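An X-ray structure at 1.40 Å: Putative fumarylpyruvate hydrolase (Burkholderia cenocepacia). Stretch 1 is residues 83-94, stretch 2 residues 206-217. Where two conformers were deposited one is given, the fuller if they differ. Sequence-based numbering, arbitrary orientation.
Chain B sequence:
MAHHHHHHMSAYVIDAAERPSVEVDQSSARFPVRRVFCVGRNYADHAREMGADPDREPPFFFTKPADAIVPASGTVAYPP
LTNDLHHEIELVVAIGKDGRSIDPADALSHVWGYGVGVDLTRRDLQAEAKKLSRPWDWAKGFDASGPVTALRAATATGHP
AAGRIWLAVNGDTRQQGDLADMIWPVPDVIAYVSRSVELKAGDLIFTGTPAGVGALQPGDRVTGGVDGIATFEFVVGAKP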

ATOM      1  N   ASN B  83     -20.714   7.232   2.682  1.00 12.60           N
ATOM      2  CA  ASN B  83     -21.623   8.357   2.575  1.00 14.90           C
ATOM      3  C   ASN B  83     -20.924   9.596   3.147  1.00 12.34           C
ATOM      4  O   ASN B  83     -21.573  10.605   3.406  1.00 15.23           O
ATOM      5  CB  ASN B  83     -22.919   8.098   3.369  1.00 18.83           C
ATOM      6  CG  ASN B  83     -23.547   6.731   3.096  1.00 22.79           C
ATOM      7  OD1 ASN B  83     -23.947   6.436   1.972  1.00 25.33           O
ATOM      8  ND2 ASN B  83     -23.649   5.891   4.143  1.00 29.60           N
ATOM      9  N   ASP B  84     -19.596   9.547   3.280  1.00 12.84           N
ATOM     10  CA  ASP B  84     -18.877  10.632   3.970  1.00 12.24           C
ATOM     11  C   ASP B  84     -17.413  10.740   3.500  1.00 11.71           C
ATOM     12  O   ASP B  84     -16.482  10.341   4.198  1.00 12.09           O
ATOM     13  CB  ASP B  84     -18.982  10.444   5.500  1.00 14.21           C
ATOM     14  CG  ASP B  84     -18.579  11.684   6.291  1.00 16.35           C
ATOM     15  OD1 ASP B  84     -18.638  12.807   5.748  1.00 19.36           O
ATOM     16  OD2 ASP B  84     -18.218  11.522   7.471  1.00 20.22           O
ATOM     17  N   LEU B  85     -17.241  11.277   2.294  1.00 10.98           N
ATOM     18  CA  LEU B  85     -15.923  11.454   1.658  1.00  9.96           C
ATOM     19  C   LEU B  85     -15.339  12.773   2.111  1.00  9.96           C
ATOM     20  O   LEU B  85     -15.971  13.810   1.910  1.00 13.18           O
ATOM     21  CB  LEU B  85     -16.083  11.457   0.152  1.00  9.43           C
ATOM     22  CG  LEU B  85     -14.802  11.510  -0.674  1.00 10.69           C
ATOM     23  CD1 LEU B  85     -13.995  10.227  -0.567  1.00 12.16           C
ATOM     24  CD2 LEU B  85     -15.218  11.738  -2.111  1.00 11.30           C
ATOM     25  N   HIS B  86     -14.157  12.746   2.731  1.00  9.60           N
ATOM     26  CA  HIS B  86     -13.545  13.994   3.184  1.00 10.61           C
ATOM     27  C   HIS B  86     -12.332  14.391   2.365  1.00 10.41           C
ATOM     28  O   HIS B  86     -11.646  13.520   1.812  1.00 11.55           O
ATOM     29  CB  HIS B  86     -13.172  13.907   4.661  1.00 12.83           C
ATOM     30  CG  HIS B  86     -14.361  14.084   5.556  1.00 15.76           C
ATOM     31  ND1 HIS B  86     -14.286  14.671   6.798  1.00 23.11           N
ATOM     32  CD2 HIS B  86     -15.668  13.778   5.362  1.00 17.88           C
ATOM     33  CE1 HIS B  86     -15.489  14.694   7.344  1.00 23.50           C
ATOM     34  NE2 HIS B  86     -16.348  14.167   6.488  1.00 20.18           N
ATOM     35  N   HIS B  87     -12.055  15.697   2.333  1.00  9.87           N
ATOM     36  CA  HIS B  87     -10.871  16.253   1.660  1.00  9.38           C
ATOM     37  C   HIS B  87      -9.850  16.753   2.663  1.00  9.36           C
ATOM     38  O   HIS B  87     -10.213  17.312   3.697  1.00 10.55           O
ATOM     39  CB  HIS B  87     -11.256  17.451   0.760  1.00  9.85           C
ATOM     40  CG  HIS B  87     -11.980  18.563   1.482  1.00 10.06           C
ATOM     41  ND1 HIS B  87     -11.338  19.476   2.302  1.00 10.25           N
ATOM     42  CD2 HIS B  87     -13.294  18.893   1.516  1.00 11.46           C
ATOM     43  CE1 HIS B  87     -12.231  20.333   2.782  1.00 10.93           C
ATOM     44  NE2 HIS B  87     -13.429  19.982   2.343  1.00 12.68           N
ATOM     45  N   GLU B  88      -8.579  16.577   2.316  1.00  9.73           N
ATOM     46  CA  GLU B  88      -7.466  17.216   3.016  0.50  9.20           C
ATOM     47  C   GLU B  88      -6.437  17.667   1.987  1.00  8.85           C
ATOM     48  O   GLU B  88      -5.751  16.830   1.377  1.00  9.41           O
ATOM     49  CB  GLU B  88      -6.802  16.260   4.005  0.50 10.98           C
ATOM     50  CG  GLU B  88      -7.664  15.911   5.196  0.50 12.58           C
ATOM     51  CD  GLU B  88      -7.108  14.741   5.953  0.50 15.08           C
ATOM     52  OE1 GLU B  88      -5.921  14.797   6.317  0.50 20.17           O
ATOM     53  OE2 GLU B  88      -7.839  13.763   6.157  0.50 14.97           O
ATOM     54  N   ILE B  89      -6.315  18.984   1.792  1.00  8.05           N
ATOM     55  CA  ILE B  89      -5.312  19.542   0.862  1.00  8.70           C
ATOM     56  C   ILE B  89      -3.889  19.371   1.445  1.00  7.92           C
ATOM     57  O   ILE B  89      -3.670  19.642   2.630  1.00  8.86           O
ATOM     58  CB  ILE B  89      -5.592  21.051   0.604  1.00 10.01           C
ATOM     59  CG1 ILE B  89      -4.656  21.638  -0.456  1.00 11.19           C
ATOM     60  CG2 ILE B  89      -5.525  21.904   1.877  1.00 10.64           C
ATOM     61  CD1 ILE B  89      -5.048  21.184  -1.829  1.00 11.92           C
ATOM     62  N   GLU B  90      -2.925  18.953   0.617  1.00  7.76           N
ATOM     63  CA  GLU B  90      -1.548  18.691   1.100  1.00  8.12           C
ATOM     64  C   GLU B  90      -0.506  19.024   0.054  1.00  7.56           C
ATOM     65  O   GLU B  90      -0.730  18.792  -1.124  1.00  8.68           O
ATOM     66  CB  GLU B  90      -1.397  17.231   1.521  1.00  9.12           C
ATOM     67  CG  GLU B  90      -2.525  16.815   2.444  1.00 10.46           C
ATOM     68  CD  GLU B  90      -2.262  15.650   3.352  1.00 11.10           C
ATOM     69  OE1 GLU B  90      -1.118  15.192   3.507  1.00 12.03           O
ATOM     70  OE2 GLU B  90      -3.272  15.243   3.962  1.00 12.84           O
ATOM     71  N   LEU B  91       0.654  19.497   0.517  1.00  7.63           N
ATOM     72  CA  LEU B  91       1.864  19.536  -0.300  1.00  7.64           C
ATOM     73  C   LEU B  91       2.398  18.112  -0.482  1.00  7.47           C
ATOM     74  O   LEU B  91       2.574  17.388   0.490  1.00  8.37           O
ATOM     75  CB  LEU B  91       2.947  20.433   0.321  1.00  7.84           C
ATOM     76  CG  LEU B  91       4.252  20.497  -0.468  1.00  8.28           C
ATOM     77  CD1 LEU B  91       4.078  21.329  -1.724  1.00  9.49           C
ATOM     78  CD2 LEU B  91       5.353  21.080   0.404  1.00 10.31           C
ATOM     79  N   VAL B  92       2.631  17.720  -1.731  1.00  7.13           N
ATOM     80  CA  VAL B  92       3.163  16.391  -2.043  1.00  6.52           C
ATOM     81  C   VAL B  92       4.634  16.520  -2.464  1.00  7.04           C
ATOM     82  O   VAL B  92       4.995  17.360  -3.303  1.00  7.99           O
ATOM     83  CB  VAL B  92       2.355  15.730  -3.167  1.00  7.62           C
ATOM     84  CG1 VAL B  92       2.994  14.405  -3.601  1.00  8.91           C
ATOM     85  CG2 VAL B  92       0.922  15.470  -2.698  1.00  9.84           C
ATOM     86  N   VAL B  93       5.504  15.754  -1.800  1.00  7.65           N
ATOM     87  CA  VAL B  93       6.937  15.736  -2.092  1.00  8.02           C
ATOM     88  C   VAL B  93       7.296  14.487  -2.869  1.00  7.88           C
ATOM     89  O   VAL B  93       6.910  13.381  -2.481  1.00  8.88           O
ATOM     90  CB  VAL B  93       7.731  15.767  -0.762  1.00  9.84           C
ATOM     91  CG1 VAL B  93       9.204  15.868  -1.077  1.00 11.77           C
ATOM     92  CG2 VAL B  93       7.294  16.953   0.103  1.00 11.10           C
ATOM     93  N   ALA B  94       7.982  14.667  -3.993  1.00  7.16           N
ATOM     94  CA  ALA B  94       8.378  13.544  -4.859  1.00  7.54           C
ATOM     95  C   ALA B  94       9.860  13.262  -4.683  1.00  7.74           C
ATOM     96  O   ALA B  94      10.675  14.169  -4.827  1.00  9.59           O
ATOM     97  CB  ALA B  94       8.068  13.882  -6.319  1.00  9.33           C
ATOM     98  N   PHE B 206       2.827  12.761   1.221  1.00  7.08           N
ATOM     99  CA  PHE B 206       1.804  13.762   1.514  1.00  7.62           C
ATOM    100  C   PHE B 206       2.131  14.277   2.918  1.00  7.69           C
ATOM    101  O   PHE B 206       2.206  13.501   3.867  1.00  9.32           O
ATOM    102  CB  PHE B 206       0.430  13.104   1.542  1.00  7.99           C
ATOM    103  CG  PHE B 206      -0.202  12.880   0.199  1.00  7.95           C
ATOM    104  CD1 PHE B 206       0.384  12.039  -0.742  1.00  8.62           C
ATOM    105  CD2 PHE B 206      -1.422  13.459  -0.088  1.00  8.65           C
ATOM    106  CE1 PHE B 206      -0.234  11.796  -1.964  1.00  8.81           C
ATOM    107  CE2 PHE B 206      -2.045  13.228  -1.317  1.00  8.24           C
ATOM    108  CZ  PHE B 206      -1.451  12.382  -2.251  1.00  8.77           C
ATOM    109  N   THR B 207       2.349  15.581   3.027  1.00  8.19           N
ATOM    110  CA  THR B 207       3.015  16.184   4.196  1.00  8.99           C
ATOM    111  C   THR B 207       2.079  16.791   5.246  1.00 10.80           C
ATOM    112  O   THR B 207       2.539  17.464   6.179  1.00 12.88           O
ATOM    113  CB  THR B 207       4.067  17.252   3.774  1.00  9.10           C
ATOM    114  OG1 THR B 207       3.451  18.288   2.993  1.00 10.33           O
ATOM    115  CG2 THR B 207       5.170  16.615   2.961  1.00 10.48           C
ATOM    116  N   GLY B 208       0.774  16.553   5.106  1.00 10.81           N
ATOM    117  CA  GLY B 208      -0.186  16.993   6.113  1.00 12.15           C
ATOM    118  C   GLY B 208      -1.087  18.084   5.590  1.00 10.03           C
ATOM    119  O   GLY B 208      -0.932  18.566   4.466  1.00 10.53           O
ATOM    120  N   THR B 209      -2.045  18.483   6.408  1.00 10.77           N
ATOM    121  CA  THR B 209      -3.106  19.372   5.953  1.00 11.24           C
ATOM    122  C   THR B 209      -3.425  20.415   7.012  1.00 13.01           C
ATOM    123  O   THR B 209      -3.389  20.104   8.200  1.00 12.42           O
ATOM    124  CB  THR B 209      -4.366  18.534   5.612  1.00 10.60           C
ATOM    125  OG1 THR B 209      -5.268  19.301   4.808  1.00 11.38           O
ATOM    126  CG2 THR B 209      -5.111  18.050   6.857  1.00 11.27           C
ATOM    127  N   PRO B 210      -3.751  21.649   6.589  1.00 12.90           N
ATOM    128  CA  PRO B 210      -4.190  22.641   7.571  1.00 14.79           C
ATOM    129  C   PRO B 210      -5.629  22.341   8.017  1.00 13.89           C
ATOM    130  O   PRO B 210      -6.219  21.346   7.607  1.00 13.58           O
ATOM    131  CB  PRO B 210      -4.143  23.949   6.782  1.00 16.38           C
ATOM    132  CG  PRO B 210      -4.372  23.550   5.371  1.00 14.90           C
ATOM    133  CD  PRO B 210      -3.696  22.212   5.224  1.00 13.23           C
ATOM    134  N   ALA B 211      -6.168  23.173   8.898  1.00 15.90           N
ATOM    135  CA  ALA B 211      -7.523  22.985   9.397  1.00 16.06           C
ATOM    136  C   ALA B 211      -8.562  23.021   8.274  1.00 16.30           C
ATOM    137  O   ALA B 211      -8.320  23.514   7.162  1.00 16.18           O
ATOM    138  CB  ALA B 211      -7.846  24.041  10.451  1.00 19.24           C
ATOM    139  N   GLY B 212      -9.726  22.486   8.578  1.00 17.44           N
ATOM    140  CA  GLY B 212     -10.867  22.642   7.687  1.00 16.48           C
ATOM    141  C   GLY B 212     -11.226  21.408   6.890  1.00 16.73           C
ATOM    142  O   GLY B 212     -12.029  21.486   5.943  1.00 17.35           O
ATOM    143  N   VAL B 213     -10.659  20.260   7.263  1.00 15.25           N
ATOM    144  CA  VAL B 213     -11.102  18.975   6.698  1.00 17.04           C
ATOM    145  C   VAL B 213     -12.629  18.936   6.740  1.00 16.46           C
ATOM    146  O   VAL B 213     -13.246  19.308   7.749  1.00 18.22           O
ATOM    147  CB  VAL B 213     -10.516  17.748   7.473  1.00 17.39           C
ATOM    148  CG1 VAL B 213     -10.856  17.822   8.965  1.00 20.22           C
ATOM    149  CG2 VAL B 213     -11.032  16.422   6.899  1.00 17.62           C
ATOM    150  N   GLY B 214     -13.250  18.518   5.637  1.00 15.34           N
ATOM    151  CA  GLY B 214     -14.706  18.475   5.562  1.00 16.17           C
ATOM    152  C   GLY B 214     -15.131  17.581   4.428  1.00 12.97           C
ATOM    153  O   GLY B 214     -14.295  17.008   3.740  1.00 12.64           O
ATOM    154  N   ALA B 215     -16.439  17.441   4.241  1.00 12.92           N
ATOM    155  CA  ALA B 215     -16.994  16.495   3.266  1.00 12.99           C
ATOM    156  C   ALA B 215     -17.075  17.037   1.834  1.00 11.75           C
ATOM    157  O   ALA B 215     -17.223  18.250   1.612  1.00 15.09           O
ATOM    158  CB  ALA B 215     -18.369  16.049   3.729  1.00 15.30           C
ATOM    159  N   LEU B 216     -17.024  16.113   0.876  1.00 12.11           N
ATOM    160  CA  LEU B 216     -17.280  16.364  -0.552  1.00 10.32           C
ATOM    161  C   LEU B 216     -18.523  15.597  -0.952  1.00 11.06           C
ATOM    162  O   LEU B 216     -18.646  14.420  -0.624  1.00 12.39           O
ATOM    163  CB  LEU B 216     -16.115  15.870  -1.411  1.00 11.09           C
ATOM    164  CG  LEU B 216     -14.789  16.590  -1.210  1.00  9.92           C
ATOM    165  CD1 LEU B 216     -13.694  15.881  -2.021  1.00 11.90           C
ATOM    166  CD2 LEU B 216     -14.916  18.065  -1.558  1.00 11.75           C
ATOM    167  N   GLN B 217     -19.441  16.268  -1.646  1.00 11.58           N
ATOM    168  CA  GLN B 217     -20.623  15.635  -2.202  1.00 12.32           C
ATOM    169  C   GLN B 217     -20.376  15.282  -3.653  1.00 12.47           C
ATOM    170  O   GLN B 217     -19.593  15.956  -4.329  1.00 12.58           O
ATOM    171  CB  GLN B 217     -21.822  16.589  -2.149  1.00 13.93           C
ATOM    172  CG  GLN B 217     -22.149  17.106  -0.764  1.00 17.01           C
ATOM    173  CD  GLN B 217     -22.293  15.980   0.230  1.00 18.58           C
ATOM    174  OE1 GLN B 217     -22.902  14.952  -0.069  1.00 24.46           O
ATOM    175  NE2 GLN B 217     -21.719  16.156   1.420  1.00 20.68           N
TER
HETATM  176  O   HOH W   1     -21.304  13.601   2.928  1.00 28.25           O
HETATM  177  O   HOH W   2     -23.431  12.469   1.504  1.00 34.46           O
HETATM  178  O   HOH W   3     -19.617  12.510   1.046  1.00 12.81           O
HETATM  179  O   HOH W   4     -16.048  20.607   2.756  1.00 19.47           O
HETATM  180  O   HOH W   5       1.202  19.905   3.400  1.00 10.12           O

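How do the two backbones hold on to each other? Stretch 2 runs broadly antiparallel to the strand of stretch 1, and direct bonds form at both ends of the contact. At one end Leu216 N donates to Leu85 O at 2.7 Å, and His87 N donates to Gly214 O at 3.0 Å, both nearly straight. Between them His86 and Ala215 face each other as a non-hydrogen-bonded pair, their CA atoms 4.3 Å apart. That closeness brings CA hydrogens into play: Ala215 CA lies 3.2 Å from Leu85 O, and His86 CA lies 3.2 Å from Gly214 O. At the other end Thr207 N donates to Leu91 O at 3.1 Å, next to the close pairing of Val92 with Phe206.

What replaces main-chain pairing in the middle, where stretch 2 is loop? Side chains supply several of the bonds. Thr209 OG1 donates to Ile89 O at 2.7 Å, and Thr207 OG1 donates to Leu91 O at 2.8 Å, so that Leu91 O receives both the amide and the hydroxyl of one threonine. Glu90 answers from stretch 1: its CA-to-CB bond points toward the loop, and Glu90 OE1 accepts from Gly208 N at 2.8 Å. Gly208 has phi/psi of 112/176, where a CB would be jammed against the carbonyl oxygen of Thr207, so this turn of the backbone by itself calls for glycine. His87 O fares less well; it is buried without a hydrogen-bonding partner, and Val213 CA approaches it at 3.5 Å.

Where do rings and apolar groups meet? Val92 CG2 sits almost exactly above the Phe206 ring, 3.7 Å from its centroid and 3° off the normal, a CH-pi contact made possible because both side chains lie on the same face of the sheet. The edge of that ring is turned to Glu90 OE1. The His86 ring receives Gly214 CA over its face, 4.3 Å from the centroid, while Val213 CG2 lies at its edge, 3.7 Å from His86 ND1. A weak hydrogen bond from His86 NE2 to Asp84 OD1, at 2.8 Å, links this ring to its own stretch. Elsewhere along the contact, Ile89 CG2 packs against Pro210 CD at 3.8 Å, and His87 CD2 approaches Leu216 CD2 at 3.6 Å.

How does water complete the contact? Water 3 accepts from Leu85 N at 3.0 Å and donates to Leu216 O at 2.7 Å, bridging the backbone groups of a pair already joined by a direct bond. Water 5 works similarly in the loop region: it accepts from Leu91 N at 3.0 Å and donates to Thr207 OG1 at 2.8 Å and Gly208 O at 2.7 Å. Leu91 N is 4.4 Å from Gly208 O, too far for a direct bond, and the water spans that gap. Water 4 joins His87 NE2, at 2.7 Å, to Ala215 O, at 2.9 Å.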